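Local coordinates for methyltransferase-like protein 5 (Pyrococcus horikoshii, PDB 1WY7) that binds S-adenosyl-L-homocysteine in a methyltransferase fold and is probably an S-adenosylmethionine-dependent methyltransferase that acts on RNA, at residues G17-K22 with E79-A84; L56-G61 with D86-N91; L63-L68 with E90-F95. All coordinates share one frame; numbering follows the deposited sequence.

Contact 1: residues G17-K22 with E79-A84. With SAH (S-adenosyl-L-homocysteine), chain E.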
# COMPACT_ATOMS: atom_id res chain seq x y z
N GLY A 17 15.46 -3.04 -0.41
CA GLY A 17 14.86 -1.72 -0.50
C GLY A 17 15.16 -1.03 -1.82
O GLY A 17 15.72 -1.65 -2.73
N PHE A 18 14.79 0.24 -1.94
CA PHE A 18 15.03 1.01 -3.16
C PHE A 18 16.51 1.22 -3.44
O PHE A 18 17.28 1.52 -2.54
CB PHE A 18 14.38 2.40 -3.06
CG PHE A 18 12.88 2.38 -3.10
CD1 PHE A 18 12.14 2.30 -1.92
CD2 PHE A 18 12.20 2.48 -4.31
CE1 PHE A 18 10.75 2.31 -1.95
CE2 PHE A 18 10.80 2.49 -4.35
CZ PHE A 18 10.08 2.41 -3.17
N LYS A 19 16.90 1.07 -4.70
CA LYS A 19 18.28 1.25 -5.14
C LYS A 19 18.74 2.70 -4.90
O LYS A 19 19.77 2.95 -4.26
CB LYS A 19 18.38 0.94 -6.64
CG LYS A 19 17.69 1.99 -7.56
CD LYS A 19 16.20 2.22 -7.22
CE LYS A 19 15.73 3.61 -7.67
NZ LYS A 19 14.28 3.89 -7.39
N ASN A 20 17.98 3.64 -5.43
CA ASN A 20 18.28 5.06 -5.27
C ASN A 20 16.94 5.79 -5.14
O ASN A 20 16.39 6.30 -6.12
CB ASN A 20 19.06 5.61 -6.47
CG ASN A 20 19.80 6.91 -6.15
OD1 ASN A 20 19.47 7.60 -5.18
ND2 ASN A 20 20.79 7.24 -6.97
N PRO A 21 16.42 5.85 -3.92
CA PRO A 21 15.14 6.50 -3.61
C PRO A 21 14.95 7.89 -4.18
O PRO A 21 15.79 8.77 -3.98
CB PRO A 21 15.12 6.53 -2.08
CG PRO A 21 15.99 5.41 -1.69
CD PRO A 21 17.12 5.49 -2.67
N LYS A 22 13.84 8.09 -4.89
CA LYS A 22 13.51 9.38 -5.46
C LYS A 22 12.57 10.01 -4.43
O LYS A 22 11.40 9.64 -4.33
CB LYS A 22 12.83 9.19 -6.81
CG LYS A 22 13.73 8.49 -7.84
CD LYS A 22 12.97 8.03 -9.08
CE LYS A 22 13.94 7.63 -10.19
NZ LYS A 22 14.89 6.56 -9.77
N GLU A 79 3.25 0.63 -10.36
CA GLU A 79 4.38 1.46 -9.98
C GLU A 79 4.87 2.27 -11.19
O GLU A 79 5.06 1.72 -12.27
CB GLU A 79 5.50 0.56 -9.45
CG GLU A 79 6.84 1.22 -9.29
CD GLU A 79 6.80 2.37 -8.32
OE1 GLU A 79 6.31 2.19 -7.18
OE2 GLU A 79 7.26 3.46 -8.69
N VAL A 80 5.10 3.57 -10.99
CA VAL A 80 5.54 4.44 -12.08
C VAL A 80 7.04 4.37 -12.38
O VAL A 80 7.47 4.69 -13.48
CB VAL A 80 5.20 5.92 -11.79
CG1 VAL A 80 6.06 6.44 -10.65
CG2 VAL A 80 5.40 6.78 -13.05
N ASP A 81 7.82 3.94 -11.39
CA ASP A 81 9.26 3.90 -11.55
C ASP A 81 9.87 2.53 -11.86
O ASP A 81 9.89 1.64 -11.01
CB ASP A 81 9.91 4.50 -10.31
CG ASP A 81 11.42 4.62 -10.43
OD1 ASP A 81 12.07 5.03 -9.45
OD2 ASP A 81 11.96 4.30 -11.52
N LYS A 82 10.38 2.38 -13.08
CA LYS A 82 11.00 1.14 -13.54
C LYS A 82 12.09 0.64 -12.60
O LYS A 82 12.21 -0.56 -12.35
CB LYS A 82 11.59 1.35 -14.94
CG LYS A 82 12.51 0.23 -15.43
CD LYS A 82 11.84 -1.14 -15.39
CE LYS A 82 12.62 -2.18 -16.22
NZ LYS A 82 14.08 -2.23 -15.88
N GLU A 83 12.90 1.56 -12.09
CA GLU A 83 13.99 1.20 -11.18
C GLU A 83 13.49 0.53 -9.90
O GLU A 83 14.19 -0.26 -9.27
CB GLU A 83 14.80 2.43 -10.83
CG GLU A 83 15.68 2.91 -11.96
CD GLU A 83 16.21 4.31 -11.71
OE1 GLU A 83 15.44 5.28 -11.90
OE2 GLU A 83 17.39 4.42 -11.30
N ALA A 84 12.26 0.87 -9.51
CA ALA A 84 11.66 0.28 -8.32
C ALA A 84 11.17 -1.12 -8.71
O ALA A 84 11.27 -2.06 -7.93
CB ALA A 84 10.49 1.14 -7.83
N SAH E . 8.10 0.23 -0.91
CA SAH E . 6.71 0.51 -0.50
CB SAH E . 6.17 1.60 -1.44
CG SAH E . 6.48 2.90 -0.79
SD SAH E . 6.11 4.50 -1.52
C SAH E . 5.97 -0.80 -0.54
O SAH E . 6.65 -1.87 -0.49
OXT SAH E . 4.70 -0.69 -0.64
C5' SAH E . 4.92 4.23 -2.81
C4' SAH E . 5.39 4.22 -4.28
O4' SAH E . 4.53 5.10 -5.05
C3' SAH E . 6.78 4.79 -4.57
O3' SAH E . 7.59 3.61 -4.78
C2' SAH E . 6.66 5.57 -5.88
O2' SAH E . 7.59 5.41 -6.93
C1' SAH E . 5.19 5.33 -6.28
N9 SAH E . 4.55 6.46 -6.94
C8 SAH E . 4.64 7.82 -6.70
N7 SAH E . 3.90 8.55 -7.50
C5 SAH E . 3.27 7.62 -8.32
C6 SAH E . 2.33 7.73 -9.38
N6 SAH E . 1.85 8.93 -9.79
N1 SAH E . 1.88 6.60 -10.01
C2 SAH E . 2.35 5.40 -9.59
N3 SAH E . 3.23 5.16 -8.60
C4 SAH E . 3.66 6.32 -7.99
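K22 and K19 reach from the loop 17-22 to the acids at the start of helix 82-91, and the four charged side chains form a salt-bridge network. K22 meets D81 tip to tip but crosses E83 at about a right angle. Its chain is extended as far as CE and bends only at the last torsion (chi4 57°), which places NZ 2.5 Å from E83 OE1, above the plane of that carboxylate. The bonds from K22 NZ and K19 NZ to D81 OD1 are weak, both 3.2 Å long. Q27, a residue of the cofactor site, also donates to D81 OD1, and three nitrogens thus share this oxygen. D81 is the N-cap of the helix, and its OD2 accepts the capping bond from E83 N at 3.0 Å.

In the Rossmann-like methyltransferase fold, an acid at the end of the second strand commonly holds the ribose of the cofactor. E79 does so here. Its OE2 takes the O2' hydroxyl of SAH at 2.6 Å and its OE1 takes O3' at 3.1 Å. OE2 also accepts from D81 N through its anti lone pair, which ties the acid to the N-cap residue.

The apolar contact is small. F18 CE2 packs on A84 CB at 3.7 Å. The same ring turns its edge to the ribose, with F18 CZ 3.2 Å from SAH O3'.

Contact 2: residues L56-G61 with D86-N91. With SAH (S-adenosyl-L-homocysteine), chain E.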
# COMPACT_ATOMS: atom_id res chain seq x y z
N LEU A 56 -1.20 -0.46 -5.25
CA LEU A 56 -0.93 0.84 -5.89
C LEU A 56 0.28 1.50 -5.26
O LEU A 56 0.34 1.69 -4.03
CB LEU A 56 -2.18 1.73 -5.79
CG LEU A 56 -3.26 1.53 -6.88
CD1 LEU A 56 -3.36 0.09 -7.31
CD2 LEU A 56 -4.60 2.04 -6.37
N GLY A 57 1.25 1.86 -6.11
CA GLY A 57 2.49 2.45 -5.64
C GLY A 57 3.27 1.31 -5.00
O GLY A 57 3.83 1.46 -3.91
N ALA A 58 3.31 0.17 -5.69
CA ALA A 58 3.97 -1.04 -5.19
C ALA A 58 5.43 -0.91 -4.75
O ALA A 58 5.89 -1.67 -3.89
CB ALA A 58 3.84 -2.17 -6.23
N GLY A 59 6.14 0.05 -5.33
CA GLY A 59 7.54 0.25 -4.97
C GLY A 59 8.39 -1.00 -5.00
O GLY A 59 8.54 -1.63 -6.06
N THR A 60 8.95 -1.37 -3.84
CA THR A 60 9.80 -2.57 -3.75
C THR A 60 8.98 -3.85 -3.59
O THR A 60 9.55 -4.94 -3.61
CB THR A 60 10.81 -2.51 -2.58
OG1 THR A 60 10.11 -2.40 -1.33
CG2 THR A 60 11.73 -1.32 -2.74
N GLY A 61 7.67 -3.71 -3.41
CA GLY A 61 6.82 -4.88 -3.27
C GLY A 61 6.57 -5.45 -1.88
O GLY A 61 6.14 -6.59 -1.76
N ASP A 86 12.51 -3.13 -10.76
CA ASP A 86 13.63 -4.07 -10.79
C ASP A 86 13.75 -4.78 -9.44
O ASP A 86 13.94 -5.99 -9.38
CB ASP A 86 14.95 -3.36 -11.11
CG ASP A 86 14.97 -2.71 -12.48
OD1 ASP A 86 14.47 -3.33 -13.45
OD2 ASP A 86 15.49 -1.58 -12.59
N VAL A 87 13.64 -4.01 -8.37
CA VAL A 87 13.72 -4.54 -7.01
C VAL A 87 12.48 -5.38 -6.73
O VAL A 87 12.56 -6.45 -6.12
CB VAL A 87 13.80 -3.39 -5.97
CG1 VAL A 87 13.86 -3.95 -4.55
CG2 VAL A 87 15.01 -2.52 -6.26
N LEU A 88 11.33 -4.87 -7.16
CA LEU A 88 10.05 -5.54 -6.98
C LEU A 88 10.09 -6.97 -7.54
O LEU A 88 9.74 -7.92 -6.85
CB LEU A 88 8.95 -4.73 -7.68
CG LEU A 88 7.45 -5.07 -7.77
CD1 LEU A 88 7.24 -6.45 -8.38
CD2 LEU A 88 6.83 -4.99 -6.42
N ILE A 89 10.54 -7.10 -8.78
CA ILE A 89 10.60 -8.41 -9.43
C ILE A 89 11.49 -9.38 -8.68
O ILE A 89 11.15 -10.56 -8.53
CB ILE A 89 11.14 -8.28 -10.87
CG1 ILE A 89 10.33 -7.23 -11.62
CG2 ILE A 89 11.07 -9.62 -11.57
CD1 ILE A 89 8.86 -7.45 -11.60
N GLU A 90 12.62 -8.90 -8.19
CA GLU A 90 13.51 -9.77 -7.45
C GLU A 90 12.89 -10.17 -6.12
O GLU A 90 12.96 -11.33 -5.72
CB GLU A 90 14.87 -9.10 -7.23
CG GLU A 90 15.94 -10.11 -6.86
CD GLU A 90 17.26 -9.47 -6.48
OE1 GLU A 90 17.71 -8.58 -7.23
OE2 GLU A 90 17.84 -9.87 -5.44
N ASN A 91 12.27 -9.22 -5.43
CA ASN A 91 11.65 -9.52 -4.15
C ASN A 91 10.53 -10.55 -4.25
O ASN A 91 10.39 -11.40 -3.37
CB ASN A 91 11.12 -8.23 -3.50
CG ASN A 91 12.21 -7.43 -2.82
OD1 ASN A 91 13.18 -7.99 -2.32
ND2 ASN A 91 12.04 -6.11 -2.77
N SAH E . 8.10 0.23 -0.91
CA SAH E . 6.71 0.51 -0.50
CB SAH E . 6.17 1.60 -1.44
CG SAH E . 6.48 2.90 -0.79
SD SAH E . 6.11 4.50 -1.52
C SAH E . 5.97 -0.80 -0.54
O SAH E . 6.65 -1.87 -0.49
OXT SAH E . 4.70 -0.69 -0.64
C5' SAH E . 4.92 4.23 -2.81
C4' SAH E . 5.39 4.22 -4.28
O4' SAH E . 4.53 5.10 -5.05
C3' SAH E . 6.78 4.79 -4.57
O3' SAH E . 7.59 3.61 -4.78
C2' SAH E . 6.66 5.57 -5.88
O2' SAH E . 7.59 5.41 -6.93
C1' SAH E . 5.19 5.33 -6.28
N9 SAH E . 4.55 6.46 -6.94
C8 SAH E . 4.64 7.82 -6.70
N7 SAH E . 3.90 8.55 -7.50
C5 SAH E . 3.27 7.62 -8.32
C6 SAH E . 2.33 7.73 -9.38
N6 SAH E . 1.85 8.93 -9.79
N1 SAH E . 1.88 6.60 -10.01
C2 SAH E . 2.35 5.40 -9.59
N3 SAH E . 3.23 5.16 -8.60
C4 SAH E . 3.66 6.32 -7.99
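N91, at the end of helix 82-91, gives the one hydrogen bond between the segments, from ND2 to T60 O at 2.9 Å. It is nearly straight, with an angle of 168° at the hydrogen, and the acceptor lies close to the amide plane of N91. The same carbonyl oxygen takes a CA-H...O contact from L88 CA at 3.5 Å. The N91 bond is the stronger hold.

Side chains flank this bond. T60 CG2 lies beside V87 CG1 at 3.8 Å in an apolar contact, the two side chains pointing the same way. T60 OG1 sits between the backbone N and the carbonyl carbon (chi1 61°) and receives a weak bond from the amino group of SAH at 3.3 Å. L88 CB lies against G59 O, and the end of L88 lies near A58 CB.

Further out, K16 N bonds to N91 OD1 and helps fix the amide. A type II' turn from A58 to G61 shapes the loop, closed by G61 N to A58 O. A side chain on G57 or G59 would run into SAH. A glycine-rich loop between the first strand and the next helix, lying against the cofactor, is the hallmark of Rossmann-like S-adenosylmethionine-dependent methyltransferases.

Contact 3: residues L63-L68 with E90-F95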
# COMPACT_ATOMS: atom_id res chain seq x y z
N LEU A 63 4.16 -4.79 0.41
CA LEU A 63 2.75 -5.13 0.57
C LEU A 63 2.35 -6.28 -0.35
O LEU A 63 1.58 -7.16 0.05
CB LEU A 63 1.87 -3.91 0.28
CG LEU A 63 1.99 -2.75 1.26
CD1 LEU A 63 0.96 -1.69 0.91
CD2 LEU A 63 1.75 -3.25 2.71
N SER A 64 2.88 -6.27 -1.57
CA SER A 64 2.58 -7.31 -2.55
C SER A 64 3.07 -8.66 -2.06
O SER A 64 2.35 -9.66 -2.14
CB SER A 64 3.28 -6.99 -3.87
OG SER A 64 2.74 -5.83 -4.46
N TYR A 65 4.30 -8.69 -1.57
CA TYR A 65 4.91 -9.92 -1.07
C TYR A 65 4.07 -10.49 0.08
O TYR A 65 3.74 -11.69 0.09
CB TYR A 65 6.35 -9.62 -0.61
CG TYR A 65 7.13 -10.83 -0.17
CD1 TYR A 65 7.12 -11.26 1.16
CD2 TYR A 65 7.91 -11.54 -1.08
CE1 TYR A 65 7.86 -12.36 1.57
CE2 TYR A 65 8.66 -12.64 -0.68
CZ TYR A 65 8.63 -13.04 0.65
OH TYR A 65 9.39 -14.11 1.06
N GLY A 66 3.72 -9.63 1.03
CA GLY A 66 2.92 -10.04 2.17
C GLY A 66 1.59 -10.63 1.75
O GLY A 66 1.14 -11.65 2.29
N ALA A 67 0.94 -9.98 0.78
CA ALA A 67 -0.35 -10.44 0.28
C ALA A 67 -0.21 -11.83 -0.32
O ALA A 67 -1.01 -12.72 -0.03
CB ALA A 67 -0.90 -9.47 -0.76
N LEU A 68 0.80 -12.01 -1.17
CA LEU A 68 1.04 -13.30 -1.80
C LEU A 68 1.32 -14.32 -0.70
O LEU A 68 0.79 -15.43 -0.71
CB LEU A 68 2.26 -13.25 -2.74
CG LEU A 68 2.15 -12.86 -4.21
CD1 LEU A 68 0.92 -13.50 -4.87
CD2 LEU A 68 2.08 -11.38 -4.31
N GLU A 90 12.62 -8.90 -8.19
CA GLU A 90 13.51 -9.77 -7.45
C GLU A 90 12.89 -10.17 -6.12
O GLU A 90 12.96 -11.33 -5.72
CB GLU A 90 14.87 -9.10 -7.23
CG GLU A 90 15.94 -10.11 -6.86
CD GLU A 90 17.26 -9.47 -6.48
OE1 GLU A 90 17.71 -8.58 -7.23
OE2 GLU A 90 17.84 -9.87 -5.44
N ASN A 91 12.27 -9.22 -5.43
CA ASN A 91 11.65 -9.52 -4.15
C ASN A 91 10.53 -10.55 -4.25
O ASN A 91 10.39 -11.40 -3.37
CB ASN A 91 11.12 -8.23 -3.50
CG ASN A 91 12.21 -7.43 -2.82
OD1 ASN A 91 13.18 -7.99 -2.32
ND2 ASN A 91 12.04 -6.11 -2.77
N LEU A 92 9.73 -10.49 -5.32
CA LEU A 92 8.62 -11.43 -5.51
C LEU A 92 9.02 -12.67 -6.31
O LEU A 92 8.16 -13.41 -6.81
CB LEU A 92 7.45 -10.76 -6.23
CG LEU A 92 6.80 -9.50 -5.64
CD1 LEU A 92 5.42 -9.31 -6.29
CD2 LEU A 92 6.64 -9.64 -4.15
N GLY A 93 10.33 -12.89 -6.45
CA GLY A 93 10.83 -14.03 -7.19
C GLY A 93 10.20 -15.38 -6.87
O GLY A 93 9.97 -16.17 -7.76
N GLU A 94 9.90 -15.64 -5.60
CA GLU A 94 9.32 -16.92 -5.22
C GLU A 94 7.84 -17.08 -5.56
O GLU A 94 7.26 -18.14 -5.36
CB GLU A 94 9.57 -17.16 -3.74
CG GLU A 94 9.33 -15.94 -2.89
CD GLU A 94 9.79 -16.11 -1.46
OE1 GLU A 94 9.26 -17.00 -0.76
OE2 GLU A 94 10.70 -15.35 -1.04
N PHE A 95 7.21 -16.02 -6.06
CA PHE A 95 5.81 -16.10 -6.42
C PHE A 95 5.64 -15.90 -7.91
O PHE A 95 4.60 -15.45 -8.38
CB PHE A 95 5.00 -15.05 -5.65
CG PHE A 95 4.95 -15.29 -4.19
CD1 PHE A 95 5.75 -14.55 -3.32
CD2 PHE A 95 4.12 -16.27 -3.66
CE1 PHE A 95 5.73 -14.79 -1.94
CE2 PHE A 95 4.09 -16.52 -2.29
CZ PHE A 95 4.90 -15.78 -1.43
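Y65 and F95 meet as a T-shaped pair, the edge of F95 turned to the face of Y65. Their planes stand at 82° and the ring centroids are 5.6 Å apart. F95 CE1 is the touching atom, 3.8 Å from Y65 CE2, and it lies toward the rim of the tyrosine ring. F95 in turn offers a face to L68. There L68 CB sits over the ring centre, 3.5 Å from the centroid, in a CH-pi contact almost on the ring normal.

Y65 CG is anti to the backbone N (chi1 -175°), which directs the ring toward residues 90-95. The edge of the ring meets L92 CD2, which also packs on Y65 CB at 3.6 Å, the two side chains running in opposite directions. At the far end of the ring, Y65 OH donates to E94 OE2 at 2.8 Å. The hydroxyl comes from above the carboxylate plane, and the ring and carboxylate planes are 85° apart. An alanine in place of Y65 would probably leave E94 without this donor and open a gap beside the edge of F95.

These groups join helix 62-69 to the end of helix 82-91 and the turn after it. Both helices belong to the Rossmann-like methyltransferase fold, and strand 74-79 lies between them in the chain. The other methyl of L92, CD1, lies 4.0 Å from S64 CB. S64 OG has its own partner in D55. S64 and L68 also touch V75 of strand 74-79, while L15, from the loop after helix 6-13, packs against Y65 and N91.

From the N terminus, the chain first enters contact 1 in the loop after helix 6-13. It returns there at residues 79-84, closing a loop that contains helix 32-44, strand 52-56, helix 62-69 and strand 74-79. Within that loop start the first segments of contacts 2 and 3. Their partners lie beyond 84, so contact 1 crosses both. Contacts 2 and 3 close on overlapping residues, E90 and N91. Helix 82-91 thus meets the N-terminal loop at its start, the glycine-rich loop further along and helix 62-69 at its end. Contacts 1 and 2 both touch SAH and are joined by E79 OE1 and G59 N, 2.8 Å apart.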